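Peptidase S9 prolyl oligopeptidase catalytic domain-containing protein (Pyrococcus horikoshii, PDB 4HXF) probably hydrolyses peptides as an acylaminoacyl-peptidase-type serine protease that assembles into a self-compartmentalizing hexamer. Local coordinates at residues 25-31 with 44-50; 63-69 with 109-115; 70-75 with 87-92; 311-316 with 326-332. All coordinates share one frame; numbering follows the deposited sequence.

Contact 1. Residues 25-31 with 44-50; sequences NLVAYVL and TIVIENL
Y29 and V46 lie alongside each other and point the same way, with V46 CB over one face of the phenol ring, displaced toward its rim, in a CH-pi contact 4.0 Å from the ring centroid. E48 comes to the ring edge instead. Its OE2 lies in the ring plane at the hydroxyl, the carboxylate turned 58° against the ring; the 2.4 Å between Y29 OH and E48 OE2 is too short to be taken literally. Y29 CG stands between its backbone N and carbonyl carbon (chi1 56°), which leans the ring over strand 40-49. R55 forms a salt bridge to E48 OE2, and Y338 OH bonds Y29 OH. The two strands are the middle pair of a four-stranded antiparallel blade of the beta-propeller, laced by backbone bonds such as E48 N to V27 O (2.7 Å). On the opposite face A28 CB meets I47 CG1 at 4.2 Å, and P64 of the next blade packs on A28, V30 and I45. L26 CD2 rests on N49 ND2 (3.6 Å). At the far end a water bridges L31 O and T44 OG1, which also bonds E59; L31 packs on E162 of a neighbouring subunit, a magnesium ligand, and T44 on K98 of that subunit.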
# COMPACT_ATOMS: atom_id res chain seq x y z
N ASN A 25 17.25 -16.61 -42.01
CA ASN A 25 17.55 -15.23 -42.34
C ASN A 25 17.54 -14.26 -41.10
O ASN A 25 17.78 -13.04 -41.31
CB ASN A 25 16.52 -14.71 -43.35
CG ASN A 25 15.04 -14.77 -42.82
OD1 ASN A 25 14.33 -13.76 -42.92
ND2 ASN A 25 14.59 -15.94 -42.22
N LEU A 26 17.28 -14.81 -39.92
CA LEU A 26 17.13 -13.96 -38.69
C LEU A 26 18.35 -14.09 -37.73
O LEU A 26 18.98 -15.16 -37.65
CB LEU A 26 15.88 -14.34 -37.91
CG LEU A 26 14.54 -14.10 -38.64
CD1 LEU A 26 13.41 -14.83 -37.90
CD2 LEU A 26 14.27 -12.60 -38.83
N VAL A 27 18.65 -12.97 -37.04
CA VAL A 27 19.59 -12.93 -35.96
C VAL A 27 18.86 -12.37 -34.76
O VAL A 27 18.06 -11.41 -34.96
CB VAL A 27 20.73 -12.05 -36.42
CG1 VAL A 27 21.85 -11.94 -35.39
CG2 VAL A 27 21.28 -12.70 -37.69
N ALA A 28 19.08 -12.91 -33.57
CA ALA A 28 18.56 -12.31 -32.34
C ALA A 28 19.72 -12.14 -31.41
O ALA A 28 20.72 -12.86 -31.46
CB ALA A 28 17.48 -13.14 -31.66
N TYR A 29 19.62 -11.11 -30.55
CA TYR A 29 20.64 -10.88 -29.54
C TYR A 29 20.06 -10.02 -28.46
O TYR A 29 18.92 -9.47 -28.62
CB TYR A 29 21.93 -10.25 -30.16
CG TYR A 29 21.75 -8.97 -30.93
CD1 TYR A 29 21.45 -9.01 -32.26
CD2 TYR A 29 21.71 -7.74 -30.28
CE1 TYR A 29 21.20 -7.84 -32.98
CE2 TYR A 29 21.53 -6.57 -31.01
CZ TYR A 29 21.24 -6.62 -32.35
OH TYR A 29 21.02 -5.52 -33.12
N VAL A 30 20.76 -9.80 -27.34
CA VAL A 30 20.29 -9.03 -26.20
C VAL A 30 21.10 -7.73 -26.13
O VAL A 30 22.32 -7.78 -26.25
CB VAL A 30 20.41 -9.73 -24.81
CG1 VAL A 30 19.89 -8.90 -23.71
CG2 VAL A 30 19.68 -11.10 -24.95
N LEU A 31 20.37 -6.65 -26.06
CA LEU A 31 20.94 -5.27 -25.87
C LEU A 31 20.71 -4.92 -24.39
O LEU A 31 19.54 -4.91 -23.93
CB LEU A 31 20.19 -4.30 -26.76
CG LEU A 31 20.42 -2.81 -26.47
CD1 LEU A 31 21.88 -2.42 -26.71
CD2 LEU A 31 19.52 -1.98 -27.41
N THR A 44 16.84 -5.83 -23.59
CA THR A 44 15.98 -5.84 -24.80
C THR A 44 16.46 -6.82 -25.78
O THR A 44 17.64 -6.81 -26.16
CB THR A 44 15.90 -4.42 -25.44
OG1 THR A 44 15.55 -3.43 -24.45
CG2 THR A 44 14.83 -4.36 -26.62
N ILE A 45 15.59 -7.73 -26.21
CA ILE A 45 15.97 -8.60 -27.31
C ILE A 45 15.74 -7.88 -28.62
O ILE A 45 14.66 -7.27 -28.85
CB ILE A 45 15.17 -9.95 -27.27
CG1 ILE A 45 15.53 -10.76 -26.04
CG2 ILE A 45 15.35 -10.72 -28.56
CD1 ILE A 45 14.51 -11.91 -25.74
N VAL A 46 16.72 -7.93 -29.51
CA VAL A 46 16.63 -7.34 -30.83
C VAL A 46 16.66 -8.47 -31.83
O VAL A 46 17.48 -9.39 -31.72
CB VAL A 46 17.81 -6.34 -31.08
CG1 VAL A 46 17.65 -5.70 -32.50
CG2 VAL A 46 17.85 -5.31 -29.93
N ILE A 47 15.76 -8.43 -32.78
CA ILE A 47 15.69 -9.43 -33.86
C ILE A 47 15.90 -8.70 -35.13
O ILE A 47 15.17 -7.72 -35.49
CB ILE A 47 14.30 -10.12 -33.89
CG1 ILE A 47 14.06 -10.82 -32.49
CG2 ILE A 47 14.18 -11.08 -35.06
CD1 ILE A 47 12.63 -10.88 -32.10
N GLU A 48 16.96 -9.09 -35.83
CA GLU A 48 17.28 -8.48 -37.12
C GLU A 48 17.04 -9.38 -38.26
O GLU A 48 17.37 -10.59 -38.21
CB GLU A 48 18.69 -8.03 -37.24
CG GLU A 48 18.98 -7.13 -36.15
CD GLU A 48 20.10 -6.17 -36.45
OE1 GLU A 48 20.68 -6.08 -37.57
OE2 GLU A 48 20.40 -5.54 -35.43
N ASN A 49 16.47 -8.81 -39.31
CA ASN A 49 16.19 -9.69 -40.48
C ASN A 49 17.18 -9.28 -41.50
O ASN A 49 17.06 -8.17 -41.98
CB ASN A 49 14.79 -9.53 -41.10
CG ASN A 49 14.64 -10.42 -42.37
OD1 ASN A 49 15.35 -10.23 -43.37
ND2 ASN A 49 13.85 -11.44 -42.26
N LEU A 50 18.09 -10.22 -41.86
CA LEU A 50 19.28 -9.92 -42.66
C LEU A 50 18.80 -9.64 -44.12
O LEU A 50 19.43 -8.90 -44.86
CB LEU A 50 20.28 -11.07 -42.58
CG LEU A 50 20.81 -11.40 -41.19
CD1 LEU A 50 21.39 -12.82 -41.08
CD2 LEU A 50 21.80 -10.34 -40.82
O HOH W 1 17.82 -2.61 -22.94

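Contact 2. Residues 63-69 with 109-115; sequences MPRISPD and IEWNQDS
W111 NE1 donates to R65 O at 2.9 Å; the carbonyl oxygen lies exactly in the indole plane, yet the donor stands well above the plane of the carbonyl, so the ring meets the peptide group from over its face. R65 returns the link, its NE reaching I109 O at 3.0 Å. The bend at chi2 (-69°) turns the guanidinium back over its own strand, where NH1 meets P64 O from above the carbonyl plane and also forms a salt bridge with D19. A water spans R65 NH2 and I109 O, giving that carbonyl a second donor. Farther along, D69 N donates to S115 OG at 3.0 Å, while S67 OG donates to D69 OD1 (2.6 Å).

Packing surrounds this framework. S67 CA lies over the five-membered ring of W111 in a CH-pi contact 3.6 Å from its centroid, with CB over the indole as well, and P68 CD abuts W111 CB at 3.6 Å. M63 CE presses tightly on I109 CG1. Strands 62-66 and 106-111 are the first strands of two successive propeller blades; their pieces 63-66 and 109-111 run 9° apart, with axes 7.4 Å from each other at closest. No backbone-to-backbone bond crosses between the two segments, so here the neighbouring blades are joined by side chains reaching across to main-chain atoms: the indole N-H adds a second donor to R65 O, already bonded by A74 N, the arginine reaches I109 O, and the hydroxyl of S115 accepts a peptide N-H.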
# COMPACT_ATOMS: atom_id res chain seq x y z
N MET A 63 17.55 -14.18 -22.88
CA MET A 63 17.60 -15.58 -23.25
C MET A 63 16.79 -15.86 -24.50
O MET A 63 15.99 -16.84 -24.51
CB MET A 63 17.14 -16.41 -22.05
CG MET A 63 18.04 -16.22 -20.79
SD MET A 63 17.75 -17.57 -19.59
CE MET A 63 17.69 -18.95 -20.68
N PRO A 64 17.04 -15.15 -25.63
CA PRO A 64 16.34 -15.47 -26.87
C PRO A 64 16.74 -16.87 -27.39
O PRO A 64 17.92 -17.22 -27.46
CB PRO A 64 16.84 -14.41 -27.87
CG PRO A 64 18.23 -14.02 -27.34
CD PRO A 64 18.06 -14.10 -25.86
N ARG A 65 15.72 -17.68 -27.74
CA ARG A 65 16.00 -18.98 -28.35
C ARG A 65 15.12 -19.13 -29.49
O ARG A 65 13.84 -19.20 -29.34
CB ARG A 65 15.67 -20.11 -27.33
CG ARG A 65 16.47 -19.95 -25.99
CD ARG A 65 17.97 -20.24 -26.27
NE ARG A 65 18.73 -20.19 -25.03
CZ ARG A 65 19.37 -19.08 -24.53
NH1 ARG A 65 19.40 -17.92 -25.22
NH2 ARG A 65 20.06 -19.15 -23.41
N ILE A 66 15.63 -19.08 -30.70
CA ILE A 66 14.84 -19.22 -31.89
C ILE A 66 14.49 -20.68 -32.19
O ILE A 66 15.36 -21.57 -32.18
CB ILE A 66 15.55 -18.60 -33.12
CG1 ILE A 66 15.90 -17.13 -32.77
CG2 ILE A 66 14.71 -18.80 -34.40
CD1 ILE A 66 16.81 -16.48 -33.89
N SER A 67 13.24 -20.99 -32.47
CA SER A 67 12.89 -22.41 -32.70
C SER A 67 13.57 -22.92 -34.01
O SER A 67 13.83 -22.15 -34.95
CB SER A 67 11.36 -22.58 -32.80
OG SER A 67 10.88 -21.93 -33.99
N PRO A 68 13.86 -24.23 -34.08
CA PRO A 68 14.55 -24.81 -35.23
C PRO A 68 13.88 -24.49 -36.54
O PRO A 68 14.61 -24.25 -37.55
CB PRO A 68 14.52 -26.31 -34.91
CG PRO A 68 14.66 -26.33 -33.48
CD PRO A 68 13.85 -25.16 -32.91
N ASP A 69 12.54 -24.43 -36.56
CA ASP A 69 11.75 -24.14 -37.76
C ASP A 69 11.72 -22.67 -38.14
O ASP A 69 11.18 -22.31 -39.18
CB ASP A 69 10.34 -24.82 -37.72
CG ASP A 69 9.42 -24.18 -36.62
OD1 ASP A 69 9.86 -23.16 -35.98
OD2 ASP A 69 8.31 -24.73 -36.48
N ILE A 109 17.33 -22.69 -21.13
CA ILE A 109 16.23 -23.18 -21.99
C ILE A 109 16.76 -23.51 -23.36
O ILE A 109 17.56 -22.75 -23.88
CB ILE A 109 14.97 -22.25 -22.12
CG1 ILE A 109 15.37 -20.78 -22.40
CG2 ILE A 109 14.15 -22.30 -20.79
CD1 ILE A 109 14.15 -19.93 -22.79
N GLU A 110 16.34 -24.61 -23.93
CA GLU A 110 16.77 -25.05 -25.27
C GLU A 110 15.64 -25.75 -26.01
O GLU A 110 15.00 -26.70 -25.44
CB GLU A 110 17.96 -26.09 -25.14
CG GLU A 110 18.51 -26.67 -26.39
CD GLU A 110 19.47 -27.95 -26.28
OE1 GLU A 110 19.67 -28.53 -25.29
OE2 GLU A 110 19.91 -28.37 -27.34
N TRP A 111 15.43 -25.38 -27.28
CA TRP A 111 14.43 -26.14 -28.08
C TRP A 111 14.85 -27.49 -28.46
O TRP A 111 16.02 -27.72 -28.90
CB TRP A 111 14.16 -25.40 -29.38
CG TRP A 111 13.40 -24.14 -29.23
CD1 TRP A 111 13.87 -22.86 -29.28
CD2 TRP A 111 11.95 -24.03 -29.08
NE1 TRP A 111 12.83 -21.94 -29.17
CE2 TRP A 111 11.64 -22.61 -29.10
CE3 TRP A 111 10.92 -24.93 -28.94
CZ2 TRP A 111 10.35 -22.12 -28.93
CZ3 TRP A 111 9.61 -24.44 -28.81
CH2 TRP A 111 9.31 -23.09 -28.83
N ASN A 112 13.90 -28.42 -28.45
CA ASN A 112 13.98 -29.67 -29.19
C ASN A 112 13.89 -29.37 -30.68
O ASN A 112 13.29 -28.34 -31.11
CB ASN A 112 12.85 -30.55 -28.71
CG ASN A 112 12.87 -31.98 -29.31
OD1 ASN A 112 12.28 -32.24 -30.37
ND2 ASN A 112 13.62 -32.87 -28.65
N GLN A 113 14.41 -30.30 -31.45
CA GLN A 113 14.32 -30.27 -32.91
C GLN A 113 12.88 -30.15 -33.44
O GLN A 113 12.67 -29.70 -34.58
CB GLN A 113 15.01 -31.54 -33.45
CG GLN A 113 14.23 -32.85 -33.18
CD GLN A 113 15.05 -34.15 -33.54
OE1 GLN A 113 16.11 -34.09 -34.21
NE2 GLN A 113 14.54 -35.30 -33.11
N ASP A 114 11.87 -30.55 -32.66
CA ASP A 114 10.45 -30.43 -33.07
C ASP A 114 9.81 -29.06 -33.01
O ASP A 114 8.66 -28.90 -33.42
CB ASP A 114 9.61 -31.42 -32.27
CG ASP A 114 9.49 -31.11 -30.76
OD1 ASP A 114 9.88 -30.06 -30.23
OD2 ASP A 114 8.98 -32.03 -30.08
N SER A 115 10.56 -28.07 -32.51
CA SER A 115 10.02 -26.71 -32.33
C SER A 115 8.75 -26.66 -31.50
O SER A 115 7.94 -25.73 -31.65
CB SER A 115 9.81 -26.00 -33.66
OG SER A 115 11.02 -25.92 -34.49
O HOH W 2 20.33 -21.94 -22.42

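Contact 3. Residues 70-75 with 87-92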
# COMPACT_ATOMS: atom_id res chain seq x y z
N GLY A 70 12.34 -21.83 -37.35
CA GLY A 70 12.35 -20.40 -37.49
C GLY A 70 11.07 -19.62 -37.32
O GLY A 70 11.04 -18.46 -37.69
N LYS A 71 10.05 -20.26 -36.75
CA LYS A 71 8.72 -19.69 -36.67
C LYS A 71 8.48 -18.97 -35.36
O LYS A 71 7.59 -18.13 -35.32
CB LYS A 71 7.68 -20.74 -36.83
CG LYS A 71 7.66 -21.32 -38.27
CD LYS A 71 6.46 -22.19 -38.46
CE LYS A 71 6.46 -22.69 -39.92
NZ LYS A 71 6.34 -24.18 -39.89
N LYS A 72 9.18 -19.35 -34.32
CA LYS A 72 8.93 -18.85 -32.98
C LYS A 72 10.21 -18.54 -32.24
O LYS A 72 11.26 -19.04 -32.59
CB LYS A 72 8.22 -19.93 -32.19
CG LYS A 72 6.88 -20.26 -32.77
CD LYS A 72 6.29 -21.43 -32.00
CE LYS A 72 6.89 -22.76 -32.39
NZ LYS A 72 5.90 -23.86 -31.99
N ILE A 73 10.09 -17.73 -31.25
CA ILE A 73 11.17 -17.43 -30.33
C ILE A 73 10.66 -17.58 -28.90
O ILE A 73 9.59 -17.01 -28.51
CB ILE A 73 11.79 -16.06 -30.60
CG1 ILE A 73 12.96 -15.77 -29.74
CG2 ILE A 73 10.74 -14.95 -30.53
CD1 ILE A 73 13.77 -14.57 -30.37
N ALA A 74 11.42 -18.36 -28.11
CA ALA A 74 11.22 -18.45 -26.69
C ALA A 74 12.15 -17.44 -26.03
O ALA A 74 13.22 -17.13 -26.54
CB ALA A 74 11.48 -19.85 -26.14
N PHE A 75 11.71 -16.96 -24.89
CA PHE A 75 12.49 -16.06 -24.08
C PHE A 75 12.10 -16.02 -22.68
O PHE A 75 11.02 -16.53 -22.36
CB PHE A 75 12.47 -14.63 -24.69
CG PHE A 75 11.12 -13.96 -24.74
CD1 PHE A 75 10.26 -14.15 -25.80
CD2 PHE A 75 10.68 -13.15 -23.69
CE1 PHE A 75 9.01 -13.52 -25.82
CE2 PHE A 75 9.45 -12.56 -23.71
CZ PHE A 75 8.61 -12.71 -24.77
N ILE A 87 8.86 -18.04 -18.64
CA ILE A 87 9.17 -18.40 -20.00
C ILE A 87 8.00 -18.04 -20.91
O ILE A 87 6.84 -18.37 -20.63
CB ILE A 87 9.41 -19.91 -20.14
CG1 ILE A 87 10.59 -20.38 -19.22
CG2 ILE A 87 9.60 -20.35 -21.60
CD1 ILE A 87 10.64 -21.89 -19.11
N TRP A 88 8.33 -17.32 -21.98
CA TRP A 88 7.41 -16.88 -22.96
C TRP A 88 7.76 -17.42 -24.33
O TRP A 88 8.89 -17.76 -24.58
CB TRP A 88 7.46 -15.36 -23.12
CG TRP A 88 6.95 -14.56 -21.99
CD1 TRP A 88 7.51 -14.43 -20.72
CD2 TRP A 88 5.69 -13.77 -21.96
NE1 TRP A 88 6.73 -13.54 -20.02
CE2 TRP A 88 5.65 -13.14 -20.71
CE3 TRP A 88 4.69 -13.51 -22.87
CZ2 TRP A 88 4.60 -12.29 -20.36
CZ3 TRP A 88 3.64 -12.68 -22.55
CH2 TRP A 88 3.61 -12.03 -21.30
N VAL A 89 6.76 -17.53 -25.20
CA VAL A 89 6.94 -17.88 -26.62
C VAL A 89 6.21 -16.84 -27.48
O VAL A 89 5.04 -16.49 -27.22
CB VAL A 89 6.40 -19.28 -26.96
CG1 VAL A 89 6.39 -19.61 -28.46
CG2 VAL A 89 7.10 -20.35 -26.17
N ALA A 90 6.87 -16.34 -28.48
CA ALA A 90 6.31 -15.38 -29.45
C ALA A 90 6.41 -15.92 -30.84
O ALA A 90 7.40 -16.56 -31.19
CB ALA A 90 7.05 -14.00 -29.42
N ASP A 91 5.44 -15.61 -31.69
CA ASP A 91 5.58 -15.81 -33.10
C ASP A 91 6.57 -14.77 -33.67
O ASP A 91 6.50 -13.61 -33.36
CB ASP A 91 4.24 -15.76 -33.84
CG ASP A 91 3.76 -14.45 -34.08
OD1 ASP A 91 3.33 -13.86 -33.07
OD2 ASP A 91 3.68 -14.03 -35.29
N LEU A 92 7.48 -15.24 -34.47
CA LEU A 92 8.58 -14.34 -34.98
C LEU A 92 8.04 -13.36 -36.01
O LEU A 92 8.56 -12.24 -36.08
CB LEU A 92 9.77 -15.20 -35.51
CG LEU A 92 10.81 -15.40 -34.43
CD1 LEU A 92 11.79 -16.50 -34.81
CD2 LEU A 92 11.53 -14.08 -34.09
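The F75 ring carries W88 CB over one face, 3.5 Å from the ring centroid and somewhat toward the rim, in a CH-pi contact, and A90 CB at its edge, 4.1 Å from F75 CE1. The planes of F75 and the W88 five-membered ring differ by only 9°, but the rings are slid apart, their centroids 5.0 Å from each other, so they barely overlap. A chi1 of 64° carries the F75 ring across strand 86-91. The W88 indole then runs outward to a cation-pi contact with R77, its NE1 bonds Q86, and its side chain packs on K99, a residue of a magnesium site. Replacing F75 with an alanine would probably open a gap beneath W88 CB, losing the CH-pi contact and the wall beside A90 CB.

Farther along the same face, I73 CG2 meets A90 CB. I73 CG2 also lies 3.7 Å from L92 CD2, and the side chains of I73 and L92 cross at about a right angle. On the other face K72 NZ goes on to S115 O. This is the antiparallel hairpin at the middle of a propeller blade, its backbone bonds running from W88 N to F75 O (2.8 Å) up to L92 N and K71 O (3.0 Å). The face of I73, F75, W88 and A90 is thus largely apolar; the other mixes A74 and V89 with K72 and D91, whose charged ends find their strongest partners outside the hairpin.

Contact 4. Residues 311-316 with 326-332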
# COMPACT_ATOMS: atom_id res chain seq x y z
N ARG A 311 23.26 -18.98 -41.55
CA ARG A 311 24.21 -17.88 -41.61
C ARG A 311 25.14 -18.01 -40.38
O ARG A 311 24.81 -18.71 -39.44
CB ARG A 311 23.45 -16.55 -41.51
CG ARG A 311 22.52 -16.27 -42.73
CD ARG A 311 23.27 -16.27 -44.06
NE ARG A 311 23.48 -14.94 -44.63
CZ ARG A 311 22.49 -14.13 -45.05
NH1 ARG A 311 21.19 -14.49 -44.94
NH2 ARG A 311 22.79 -12.93 -45.56
N LEU A 312 26.31 -17.46 -40.49
CA LEU A 312 27.24 -17.40 -39.33
C LEU A 312 27.36 -15.91 -38.84
O LEU A 312 27.78 -15.02 -39.59
CB LEU A 312 28.64 -17.93 -39.64
CG LEU A 312 29.78 -17.79 -38.58
CD1 LEU A 312 29.41 -18.45 -37.24
CD2 LEU A 312 31.04 -18.31 -39.22
N ILE A 313 27.06 -15.75 -37.56
CA ILE A 313 27.15 -14.41 -36.94
C ILE A 313 27.96 -14.51 -35.67
O ILE A 313 28.00 -15.59 -35.01
CB ILE A 313 25.77 -13.84 -36.71
CG1 ILE A 313 24.86 -14.77 -35.96
CG2 ILE A 313 25.13 -13.44 -38.05
CD1 ILE A 313 24.52 -14.48 -34.58
N TYR A 314 28.58 -13.39 -35.32
CA TYR A 314 29.39 -13.37 -34.11
C TYR A 314 29.54 -11.98 -33.57
O TYR A 314 29.46 -10.98 -34.25
CB TYR A 314 30.77 -14.01 -34.42
CG TYR A 314 31.55 -13.46 -35.57
CD1 TYR A 314 31.40 -14.01 -36.85
CD2 TYR A 314 32.46 -12.40 -35.42
CE1 TYR A 314 32.11 -13.54 -37.91
CE2 TYR A 314 33.22 -11.91 -36.50
CZ TYR A 314 33.07 -12.54 -37.74
OH TYR A 314 33.78 -12.09 -38.79
N LEU A 315 29.83 -11.95 -32.29
CA LEU A 315 30.11 -10.67 -31.59
C LEU A 315 31.63 -10.54 -31.45
O LEU A 315 32.27 -11.46 -30.93
CB LEU A 315 29.51 -10.73 -30.18
CG LEU A 315 28.02 -10.61 -29.95
CD1 LEU A 315 27.56 -10.78 -28.53
CD2 LEU A 315 27.50 -9.23 -30.50
N LYS A 316 32.19 -9.39 -31.88
CA LYS A 316 33.62 -9.14 -31.84
C LYS A 316 33.83 -7.88 -30.95
O LYS A 316 33.17 -6.83 -31.19
CB LYS A 316 34.17 -8.92 -33.20
CG LYS A 316 35.71 -8.56 -33.16
CD LYS A 316 36.18 -7.66 -34.28
CE LYS A 316 35.93 -8.22 -35.66
NZ LYS A 316 36.55 -7.36 -36.73
N TYR A 326 28.72 -9.03 -36.08
CA TYR A 326 29.20 -9.26 -37.43
C TYR A 326 28.65 -10.54 -38.08
O TYR A 326 28.12 -11.46 -37.45
CB TYR A 326 30.74 -9.48 -37.34
CG TYR A 326 31.52 -8.27 -36.89
CD1 TYR A 326 31.48 -7.87 -35.55
CD2 TYR A 326 32.19 -7.47 -37.79
CE1 TYR A 326 32.12 -6.72 -35.15
CE2 TYR A 326 32.85 -6.30 -37.40
CZ TYR A 326 32.83 -5.95 -36.07
OH TYR A 326 33.45 -4.79 -35.68
N LEU A 327 28.66 -10.52 -39.38
CA LEU A 327 28.20 -11.67 -40.19
C LEU A 327 29.41 -12.11 -41.08
O LEU A 327 30.20 -11.30 -41.52
CB LEU A 327 26.98 -11.26 -41.04
CG LEU A 327 26.49 -12.06 -42.27
CD1 LEU A 327 25.75 -13.33 -41.95
CD2 LEU A 327 25.53 -11.20 -43.08
N TRP A 328 29.59 -13.42 -41.31
CA TRP A 328 30.66 -13.89 -42.18
C TRP A 328 30.01 -14.73 -43.24
O TRP A 328 29.25 -15.67 -42.92
CB TRP A 328 31.77 -14.70 -41.42
CG TRP A 328 32.98 -15.05 -42.27
CD1 TRP A 328 34.15 -14.32 -42.47
CD2 TRP A 328 33.14 -16.25 -43.05
NE1 TRP A 328 35.02 -14.97 -43.31
CE2 TRP A 328 34.43 -16.13 -43.74
CE3 TRP A 328 32.36 -17.38 -43.25
CZ2 TRP A 328 34.92 -17.13 -44.57
CZ3 TRP A 328 32.87 -18.38 -44.10
CH2 TRP A 328 34.12 -18.26 -44.73
N ASP A 329 30.27 -14.37 -44.48
CA ASP A 329 29.69 -15.03 -45.68
C ASP A 329 30.79 -15.31 -46.71
O ASP A 329 30.53 -15.21 -47.91
CB ASP A 329 28.61 -14.12 -46.33
CG ASP A 329 29.17 -12.77 -46.83
OD1 ASP A 329 30.41 -12.66 -47.08
OD2 ASP A 329 28.38 -11.81 -47.00
N GLY A 330 32.00 -15.63 -46.25
CA GLY A 330 33.19 -15.53 -47.07
C GLY A 330 34.07 -14.34 -46.80
O GLY A 330 35.28 -14.41 -46.99
N GLU A 331 33.47 -13.21 -46.35
CA GLU A 331 34.22 -12.13 -45.73
C GLU A 331 33.38 -11.61 -44.57
O GLU A 331 32.20 -11.87 -44.53
CB GLU A 331 34.40 -10.99 -46.70
CG GLU A 331 35.75 -11.02 -47.42
CD GLU A 331 35.65 -10.36 -48.77
OE1 GLU A 331 34.87 -9.38 -48.88
OE2 GLU A 331 36.32 -10.86 -49.71
N GLU A 332 34.04 -10.88 -43.69
CA GLU A 332 33.39 -10.34 -42.49
C GLU A 332 32.68 -9.07 -42.91
O GLU A 332 33.34 -8.21 -43.57
CB GLU A 332 34.44 -10.01 -41.47
CG GLU A 332 33.90 -9.26 -40.25
CD GLU A 332 34.98 -9.06 -39.22
OE1 GLU A 332 35.28 -10.06 -38.52
OE2 GLU A 332 35.58 -7.98 -39.21
O HOH W 3 26.63 -16.12 -43.09
O HOH W 4 33.63 -4.78 -32.88
O HOH W 5 36.03 -4.62 -36.63
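The hairpin of strands 312-317 and 324-328 forms the middle of a four-stranded antiparallel blade of the beta-propeller. Its backbone bonds pair Y314 with Y326 in both directions, Y326 N reaching Y314 O at 2.8 Å.

Among charged and polar side chains, E332 is shared by two partners. Its OE1 accepts from Y314 OH at 2.5 Å through the anti lone pair, in the tyrosine ring plane but with the carboxylate turned 57° against that ring. A chi1 of 54° swings the Y314 ring over strand 324-328 and brings its hydroxyl there. OE2 takes K316 NZ in a salt bridge of 2.7 Å, met on the syn side and 31° out of the carboxylate plane. An alanine in place of E332 would probably leave the K316 ammonium without this counter-charge and the Y314 hydroxyl without this acceptor.

The aromatic contacts continue from these groups. Y326 CB sits over one face of Y314, 3.9 Å from its centroid, and the two rings are nearly parallel but too far slid apart to overlap much. K316 passes obliquely over Y326, its CE over the ring face at 4.0 Å from the centroid and its NZ in an off-centre cation-pi contact. W328 CB lies at the edge of the Y314 ring, in its plane, 3.7 Å from Y314 CE1.

Apolar packing lies on the reverse side, where I313 CG2 meets L327 CD1. Beyond the strand D329 closes an Asx turn, its OD1 accepting from E331 N.

Two waters border the Y326 hydroxyl, one of them joining K316 NZ to Y326 OH, 2.8 Å from each.

All four contacts lie in the beta-propeller, and along the chain contact 1 comes first, contact 3 is nested inside the loop closed by contact 2, and contact 4 comes last. Contacts 1, 3 and 4 are hairpins within three separate blades, whereas contact 2 bridges the blade of contact 3 to the following one. Contacts 2 and 3, centres 8 Å apart, share the sheet in which strands 62-66 and 72-77 are neighbours. Contact 1 touches all the others, its centre about 12 Å from that of contact 3, 14 Å from contact 4 and 15 Å from contact 2, while contacts 3 and 4 do not meet. These blades pack side by side, as neighbouring blades of a propeller do.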